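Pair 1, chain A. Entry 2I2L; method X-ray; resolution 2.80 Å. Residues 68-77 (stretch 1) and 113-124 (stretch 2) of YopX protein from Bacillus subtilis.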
# COMPACT_ATOMS: atom_id res chain seq x y z
N ARG A 68 -2.49 3.79 -11.85
CA ARG A 68 -2.66 4.36 -13.18
C ARG A 68 -1.79 3.82 -14.33
O ARG A 68 -1.07 2.84 -14.17
CB ARG A 68 -2.44 5.86 -13.07
CG ARG A 68 -1.07 6.20 -12.54
CD ARG A 68 -1.13 6.83 -11.17
NE ARG A 68 -1.54 8.23 -11.22
CZ ARG A 68 -1.23 9.13 -10.29
NH1 ARG A 68 -0.50 8.79 -9.23
NH2 ARG A 68 -1.64 10.39 -10.42
N SER A 69 -1.89 4.49 -15.48
CA SER A 69 -1.13 4.15 -16.69
C SER A 69 0.08 5.08 -16.80
O SER A 69 -0.04 6.28 -16.56
CB SER A 69 -1.99 4.32 -17.95
OG SER A 69 -3.14 3.50 -17.95
N ILE A 70 1.24 4.54 -17.14
CA ILE A 70 2.43 5.37 -17.28
C ILE A 70 3.20 4.98 -18.52
O ILE A 70 3.03 3.88 -19.05
CB ILE A 70 3.37 5.27 -16.03
CG1 ILE A 70 3.76 3.82 -15.77
CG2 ILE A 70 2.70 5.83 -14.82
CD1 ILE A 70 5.04 3.39 -16.44
N VAL A 71 4.05 5.88 -18.99
CA VAL A 71 4.86 5.60 -20.17
C VAL A 71 6.33 5.50 -19.80
O VAL A 71 7.02 6.51 -19.62
CB VAL A 71 4.66 6.69 -21.27
CG1 VAL A 71 4.91 8.08 -20.69
CG2 VAL A 71 5.60 6.41 -22.45
N LYS A 72 6.82 4.27 -19.68
CA LYS A 72 8.22 4.05 -19.35
C LYS A 72 9.08 4.30 -20.60
O LYS A 72 8.93 3.62 -21.62
CB LYS A 72 8.42 2.62 -18.84
N ILE A 73 9.95 5.30 -20.52
CA ILE A 73 10.84 5.66 -21.62
C ILE A 73 12.30 5.57 -21.17
O ILE A 73 12.70 6.19 -20.18
CB ILE A 73 10.54 7.07 -22.10
N THR A 74 13.09 4.78 -21.89
CA THR A 74 14.49 4.57 -21.56
C THR A 74 15.28 5.86 -21.34
O THR A 74 15.22 6.78 -22.15
CB THR A 74 15.16 3.74 -22.66
N SER A 75 16.02 5.91 -20.24
CA SER A 75 16.84 7.09 -19.95
C SER A 75 17.92 7.17 -21.04
O SER A 75 18.56 8.21 -21.21
CB SER A 75 17.50 6.95 -18.57
N ASP A 76 18.11 6.07 -21.75
CA ASP A 76 19.08 6.00 -22.84
C ASP A 76 18.40 6.45 -24.13
O ASP A 76 17.70 7.47 -24.15
CB ASP A 76 19.59 4.56 -23.00
N ASP A 77 18.60 5.69 -25.20
CA ASP A 77 17.98 6.03 -26.48
C ASP A 77 16.51 5.63 -26.39
O ASP A 77 16.13 4.80 -25.57
CB ASP A 77 18.66 5.27 -27.60
N GLU A 113 15.20 1.12 -13.14
CA GLU A 113 16.58 1.61 -13.17
C GLU A 113 17.04 2.47 -14.35
O GLU A 113 17.46 3.61 -14.15
CB GLU A 113 17.55 0.43 -12.98
N TYR A 114 16.98 1.92 -15.57
CA TYR A 114 17.47 2.63 -16.75
C TYR A 114 16.53 3.56 -17.52
O TYR A 114 16.94 4.14 -18.53
CB TYR A 114 18.08 1.62 -17.72
N ALA A 115 15.30 3.73 -17.06
CA ALA A 115 14.36 4.59 -17.78
C ALA A 115 13.65 5.61 -16.91
O ALA A 115 13.98 5.79 -15.74
CB ALA A 115 13.33 3.73 -18.51
N THR A 116 12.68 6.30 -17.51
CA THR A 116 11.89 7.29 -16.80
C THR A 116 10.41 6.88 -16.82
O THR A 116 9.96 6.17 -17.72
CB THR A 116 12.00 8.69 -17.45
OG1 THR A 116 13.37 8.96 -17.76
CG2 THR A 116 11.48 9.76 -16.49
N ILE A 117 9.67 7.33 -15.81
CA ILE A 117 8.26 7.01 -15.72
C ILE A 117 7.48 8.31 -15.73
O ILE A 117 7.87 9.28 -15.08
CB ILE A 117 7.97 6.22 -14.45
CG1 ILE A 117 8.76 4.91 -14.48
CG2 ILE A 117 6.48 5.98 -14.32
CD1 ILE A 117 8.62 4.07 -13.23
N GLU A 118 6.38 8.32 -16.47
CA GLU A 118 5.54 9.51 -16.59
C GLU A 118 4.08 9.12 -16.61
O GLU A 118 3.60 8.48 -17.56
CB GLU A 118 5.89 10.24 -17.88
CG GLU A 118 5.15 11.54 -18.12
CD GLU A 118 5.27 12.00 -19.56
OE1 GLU A 118 6.39 11.91 -20.13
OE2 GLU A 118 4.25 12.45 -20.13
N VAL A 119 3.35 9.49 -15.56
CA VAL A 119 1.93 9.16 -15.50
C VAL A 119 1.23 9.98 -16.55
O VAL A 119 1.57 11.15 -16.75
CB VAL A 119 1.33 9.51 -14.12
CG1 VAL A 119 -0.12 9.06 -14.07
CG2 VAL A 119 2.13 8.85 -13.00
N ILE A 120 0.26 9.38 -17.25
CA ILE A 120 -0.49 10.08 -18.28
C ILE A 120 -1.98 9.84 -18.13
O ILE A 120 -2.79 10.36 -18.90
CB ILE A 120 -0.08 9.66 -19.72
CG1 ILE A 120 -0.09 8.13 -19.83
CG2 ILE A 120 1.27 10.25 -20.08
CD1 ILE A 120 0.20 7.60 -21.22
N GLY A 121 -2.34 9.04 -17.13
CA GLY A 121 -3.75 8.75 -16.89
C GLY A 121 -3.93 7.49 -16.07
O GLY A 121 -2.96 6.97 -15.52
N ASP A 122 -5.17 7.01 -15.98
CA ASP A 122 -5.47 5.79 -15.24
C ASP A 122 -6.42 4.89 -16.00
O ASP A 122 -7.03 5.30 -16.99
CB ASP A 122 -6.05 6.13 -13.86
CG ASP A 122 -7.21 7.09 -13.94
OD1 ASP A 122 -8.32 6.66 -14.32
OD2 ASP A 122 -7.00 8.28 -13.63
N VAL A 123 -6.54 3.66 -15.53
CA VAL A 123 -7.40 2.67 -16.16
C VAL A 123 -8.87 3.06 -16.18
O VAL A 123 -9.62 2.63 -17.05
CB VAL A 123 -7.23 1.33 -15.47
N TYR A 124 -9.29 3.89 -15.22
CA TYR A 124 -10.70 4.27 -15.17
C TYR A 124 -11.12 5.45 -16.04
O TYR A 124 -12.20 5.43 -16.63
CB TYR A 124 -11.13 4.49 -13.71
CG TYR A 124 -11.06 3.22 -12.90
CD1 TYR A 124 -9.93 2.91 -12.15
CD2 TYR A 124 -12.10 2.29 -12.92
CE1 TYR A 124 -9.82 1.71 -11.46
CE2 TYR A 124 -12.00 1.09 -12.23
CZ TYR A 124 -10.86 0.81 -11.50
OH TYR A 124 -10.73 -0.39 -10.84

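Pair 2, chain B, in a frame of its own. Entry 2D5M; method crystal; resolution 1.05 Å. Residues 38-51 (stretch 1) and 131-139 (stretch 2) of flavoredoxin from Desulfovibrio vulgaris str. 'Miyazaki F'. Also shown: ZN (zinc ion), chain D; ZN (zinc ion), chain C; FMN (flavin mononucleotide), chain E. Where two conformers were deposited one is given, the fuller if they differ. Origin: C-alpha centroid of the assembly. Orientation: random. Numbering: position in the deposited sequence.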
# COMPACT_ATOMS: atom_id res chain seq x y z
N ILE B 38 1.55 3.34 -4.47
CA ILE B 38 1.92 4.55 -5.20
C ILE B 38 3.31 4.95 -4.76
O ILE B 38 3.61 4.90 -3.55
CB ILE B 38 0.88 5.64 -5.01
CG1 ILE B 38 -0.50 5.18 -5.55
CG2 ILE B 38 1.31 6.96 -5.63
CD1 ILE B 38 -1.65 6.08 -5.18
N CYS B 39 4.16 5.34 -5.69
CA CYS B 39 5.51 5.78 -5.33
C CYS B 39 5.78 7.22 -5.62
O CYS B 39 6.65 7.79 -4.94
CB CYS B 39 6.63 4.94 -5.96
SG CYS B 39 6.62 4.91 -7.78
N CYS B 40 5.14 7.84 -6.57
CA CYS B 40 5.46 9.21 -6.95
C CYS B 40 4.22 9.92 -7.44
O CYS B 40 3.32 9.34 -8.02
CB CYS B 40 6.48 9.39 -8.09
SG CYS B 40 8.13 8.81 -7.70
N SER B 41 4.22 11.25 -7.25
CA SER B 41 3.22 12.11 -7.79
C SER B 41 3.63 12.76 -9.12
O SER B 41 2.78 13.32 -9.81
CB SER B 41 2.82 13.20 -6.80
OG SER B 41 2.20 12.52 -5.73
N GLN B 42 4.92 12.75 -9.47
CA GLN B 42 5.35 13.30 -10.74
C GLN B 42 6.39 12.40 -11.40
O GLN B 42 7.49 12.40 -10.91
CB GLN B 42 5.95 14.71 -10.62
CG GLN B 42 6.16 15.31 -12.02
CD GLN B 42 4.84 15.67 -12.66
OE1 GLN B 42 4.29 16.80 -12.54
NE2 GLN B 42 4.27 14.81 -13.33
N PRO B 43 6.07 11.68 -12.45
CA PRO B 43 4.69 11.43 -12.93
C PRO B 43 3.98 10.59 -11.92
O PRO B 43 4.66 9.86 -11.16
CB PRO B 43 4.89 10.72 -14.28
CG PRO B 43 6.19 10.05 -14.13
CD PRO B 43 7.07 10.87 -13.21
N PRO B 44 2.68 10.58 -11.99
CA PRO B 44 1.93 9.69 -11.07
C PRO B 44 2.37 8.27 -11.38
O PRO B 44 2.36 7.88 -12.55
CB PRO B 44 0.47 9.95 -11.46
CG PRO B 44 0.57 10.51 -12.87
CD PRO B 44 1.83 11.30 -12.92
N SER B 45 2.80 7.51 -10.38
CA SER B 45 3.42 6.21 -10.58
C SER B 45 3.10 5.23 -9.48
O SER B 45 2.89 5.65 -8.33
CB SER B 45 4.96 6.35 -10.60
OG SER B 45 5.47 7.25 -11.55
N ILE B 46 3.08 3.95 -9.83
CA ILE B 46 2.94 2.84 -8.90
C ILE B 46 4.14 1.94 -9.04
O ILE B 46 4.55 1.62 -10.18
CB ILE B 46 1.60 2.08 -9.14
CG1 ILE B 46 0.46 3.00 -8.72
CG2 ILE B 46 1.58 0.75 -8.42
CD1 ILE B 46 -0.93 2.47 -9.10
N ALA B 47 4.65 1.50 -7.93
CA ALA B 47 5.71 0.50 -7.82
C ALA B 47 5.11 -0.84 -7.46
O ALA B 47 4.26 -0.94 -6.57
CB ALA B 47 6.73 0.94 -6.78
N VAL B 48 5.59 -1.89 -8.14
CA VAL B 48 5.14 -3.26 -7.87
C VAL B 48 6.38 -4.16 -7.82
O VAL B 48 7.19 -4.13 -8.74
CB VAL B 48 4.15 -3.75 -8.93
CG1 VAL B 48 3.52 -5.01 -8.32
CG2 VAL B 48 3.10 -2.75 -9.34
N SER B 49 6.51 -4.92 -6.78
CA SER B 49 7.62 -5.87 -6.64
C SER B 49 7.18 -7.21 -7.15
O SER B 49 6.45 -7.88 -6.44
CB SER B 49 8.01 -5.95 -5.16
OG SER B 49 8.51 -4.74 -4.70
N LEU B 50 7.62 -7.60 -8.33
CA LEU B 50 7.26 -8.85 -8.97
C LEU B 50 8.48 -9.74 -9.11
O LEU B 50 9.51 -9.32 -9.62
CB LEU B 50 6.66 -8.59 -10.37
CG LEU B 50 5.46 -7.65 -10.44
CD1 LEU B 50 4.84 -7.56 -11.82
CD2 LEU B 50 4.40 -8.07 -9.39
N ARG B 51 8.35 -10.97 -8.67
CA ARG B 51 9.42 -11.92 -8.72
C ARG B 51 9.69 -12.38 -10.14
O ARG B 51 8.82 -12.54 -10.98
CB ARG B 51 9.09 -13.16 -7.86
CG ARG B 51 9.09 -12.86 -6.38
CD ARG B 51 8.52 -13.98 -5.47
NE ARG B 51 7.13 -14.05 -5.88
CZ ARG B 51 6.56 -14.96 -6.68
NH1 ARG B 51 7.19 -16.04 -7.10
NH2 ARG B 51 5.31 -14.75 -7.03
N HIS B 131 16.55 -6.35 -3.99
CA HIS B 131 15.27 -5.61 -4.16
C HIS B 131 14.98 -5.45 -5.64
O HIS B 131 15.86 -4.97 -6.34
CB HIS B 131 15.48 -4.42 -3.33
CG HIS B 131 14.54 -3.33 -3.63
ND1 HIS B 131 13.51 -3.13 -2.75
CD2 HIS B 131 14.50 -2.38 -4.58
CE1 HIS B 131 12.84 -2.06 -3.20
NE2 HIS B 131 13.41 -1.62 -4.30
N THR B 132 13.77 -5.81 -6.09
CA THR B 132 13.31 -5.74 -7.48
C THR B 132 11.95 -5.08 -7.62
O THR B 132 10.99 -5.51 -6.96
CB THR B 132 13.31 -7.26 -7.94
OG1 THR B 132 14.66 -7.77 -7.80
CG2 THR B 132 12.83 -7.37 -9.32
N GLN B 133 11.81 -4.06 -8.43
CA GLN B 133 10.55 -3.37 -8.55
C GLN B 133 10.40 -2.83 -9.95
O GLN B 133 11.32 -2.28 -10.53
CB GLN B 133 10.29 -2.17 -7.58
CG GLN B 133 10.42 -2.35 -6.11
CD GLN B 133 10.59 -0.87 -5.63
OE1 GLN B 133 9.66 -0.31 -5.09
NE2 GLN B 133 11.77 -0.39 -6.02
N PHE B 134 9.19 -2.96 -10.45
CA PHE B 134 8.79 -2.27 -11.67
C PHE B 134 8.06 -0.98 -11.30
O PHE B 134 7.18 -1.02 -10.43
CB PHE B 134 7.85 -3.13 -12.54
CG PHE B 134 8.45 -4.34 -13.15
CD1 PHE B 134 7.98 -5.59 -12.82
CD2 PHE B 134 9.46 -4.28 -14.11
CE1 PHE B 134 8.49 -6.71 -13.42
CE2 PHE B 134 9.95 -5.45 -14.68
CZ PHE B 134 9.50 -6.67 -14.33
N ILE B 135 8.41 0.11 -11.93
CA ILE B 135 7.76 1.40 -11.70
C ILE B 135 6.98 1.71 -12.95
O ILE B 135 7.54 1.84 -14.07
CB ILE B 135 8.76 2.51 -11.43
CG1 ILE B 135 9.79 2.13 -10.36
CG2 ILE B 135 8.02 3.78 -11.10
CD1 ILE B 135 9.17 1.79 -9.06
N GLY B 136 5.65 1.81 -12.81
CA GLY B 136 4.79 2.18 -13.90
C GLY B 136 4.27 3.59 -13.74
O GLY B 136 3.86 3.99 -12.66
N GLU B 137 4.31 4.33 -14.84
CA GLU B 137 3.67 5.64 -14.92
C GLU B 137 2.19 5.40 -15.19
O GLU B 137 1.82 4.72 -16.14
CB GLU B 137 4.27 6.49 -16.02
CG GLU B 137 3.59 7.83 -16.17
CD GLU B 137 4.23 8.78 -17.16
OE1 GLU B 137 5.37 8.50 -17.63
OE2 GLU B 137 3.58 9.82 -17.47
N ILE B 138 1.33 6.00 -14.39
CA ILE B 138 -0.10 5.95 -14.57
C ILE B 138 -0.50 6.84 -15.74
O ILE B 138 -0.32 8.05 -15.71
CB ILE B 138 -0.84 6.43 -13.29
CG1 ILE B 138 -0.50 5.53 -12.10
CG2 ILE B 138 -2.32 6.52 -13.52
CD1 ILE B 138 -0.99 6.05 -10.74
N MET B 139 -1.05 6.20 -16.77
CA MET B 139 -1.51 6.87 -17.98
C MET B 139 -2.98 7.18 -17.92
O MET B 139 -3.45 8.14 -18.58
CB MET B 139 -1.14 6.04 -19.23
CG MET B 139 0.30 5.62 -19.30
SD MET B 139 1.53 6.92 -19.04
CE MET B 139 1.26 7.89 -20.50
ZN ZN D . 8.15 6.63 -8.40
ZN ZN C . 12.72 -4.21 -1.19
N1 FMN E . 3.90 -12.26 -6.26
C2 FMN E . 4.80 -11.27 -6.52
O2 FMN E . 5.79 -11.48 -7.24
N3 FMN E . 4.61 -10.02 -5.93
C4 FMN E . 3.58 -9.70 -5.07
O4 FMN E . 3.50 -8.55 -4.59
C4A FMN E . 2.68 -10.75 -4.76
N5 FMN E . 1.68 -10.52 -3.87
C5A FMN E . 0.75 -11.52 -3.75
C6 FMN E . -0.33 -11.30 -2.85
C7 FMN E . -1.36 -12.22 -2.67
C7M FMN E . -2.47 -12.00 -1.67
C8 FMN E . -1.32 -13.41 -3.47
C8M FMN E . -2.48 -14.39 -3.37
C9 FMN E . -0.24 -13.67 -4.30
C9A FMN E . 0.78 -12.76 -4.46
N10 FMN E . 1.92 -12.98 -5.27
C10 FMN E . 2.83 -11.97 -5.47
C1' FMN E . 2.09 -14.28 -5.97
C2' FMN E . 1.71 -14.21 -7.44
O2' FMN E . 0.44 -13.58 -7.66
C3' FMN E . 1.64 -15.64 -7.99
O3' FMN E . 2.99 -16.15 -8.00
C4' FMN E . 1.02 -15.76 -9.38
O4' FMN E . 0.71 -17.17 -9.56
C5' FMN E . 1.90 -15.30 -10.48
O5' FMN E . 1.18 -15.49 -11.74
P FMN E . 1.95 -15.46 -13.16
O1P FMN E . 3.03 -16.54 -13.14
O2P FMN E . 2.56 -14.10 -13.39
O3P FMN E . 0.80 -15.79 -14.10
O HOH W 1 8.15 7.05 -10.60
O HOH W 2 14.45 -4.43 0.21

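In both pairs segments of one chain run antiparallel, lying side by side. Superposing N, CA and C of 14 central residues gives an RMSD of 0.6 Å. The axes approach to 4.2 Å at 153° for strands 68-74 and 119-122 in pair 1 and to 4.5 Å at 144° for strands 44-48 and 133-139 in pair 2, and the surface buried between the stretches is nearly the same, 733 and 729 Å².

The closest CA matches are A:Val119 with B:Glu137 (0.1 Å) and A:Lys72 and A:Ile73 with B:Ala47 and B:Val48 (0.2 Å each). The backbone hydrogen bonds follow suit. In pair 1, A:Ile73 N donates to A:Thr116 O at 2.9 Å and A:Thr116 N returns a bond to A:Ile73 O at 2.7 Å; at the matched positions B:Val48 N reaches B:Phe134 O and B:Phe134 N reaches B:Val48 O, each at 2.9 Å. A:Val71 N to A:Glu118 O (3.0 Å) corresponds to B:Ile46 N to B:Gly136 O (2.9 Å), and A:Ile120 N to A:Ser69 O (3.2 Å) to B:Ile138 N to B:Pro44 O (2.8 Å). One rung differs. B:Gly136 N also donates to B:Ile46 O at 2.9 Å, whereas A:Val71 O makes no hydrogen bond to stretch 2. Pair 1 in addition shifts register by one residue between A:Ser69 and A:Ile70, a beta bulge; the listed bridges of pair 2 run from B:Ser45 to B:Val48 without a shift.

Side chains fill this common frame differently. At the position shared by A:Ile70 and B:Ser45, the isoleucine packs on two aliphatic neighbours: its CB lies 3.6 Å from A:Ile117 CG2, and its CG2 lies 3.6 Å from A:Val119 CG2. The smaller serine instead turns its hydroxyl to its own stretch, B:Ser45 OG donating to B:Pro43 O at 2.8 Å, and accepts a bond at 2.9 Å from water 1, which is also a zinc ligand. B:Ser45 CB still lies 4.0 Å from B:Ile135 CG2, and further along the strand B:Ala47 CB meets B:Ile135 CD1 at 3.4 Å. B:Ile135 matches A:Ile117, but its chi2 is m (-59°) rather than t (176°).

Matched A:Val71 and B:Ile46 both contact an isoleucine: A:Val71 CG1 is 4.3 Å from A:Ile120 CG2, while B:Ile46 CG1 is 3.9 Å from B:Ile138 CD1. Across the strand, A:Glu118, whose O accepts from A:Val71 N, matches B:Gly136. The glutamate places CB 3.7 Å from A:Val71 CG1, a contact the glycine cannot make.

At the A:Thr116 position pair 2 has B:Phe134, with 76 Å² covered by the other stretch against 50 Å² for the threonine. B:Leu50 CD1 sits at the edge of its ring, 3.8 Å from B:Phe134 CD1. Comparison of side chains stops short at A:Lys72, A:Ile73, A:Thr74 and A:Tyr114, modelled only to CB; there the evidence for equivalence is the backbone.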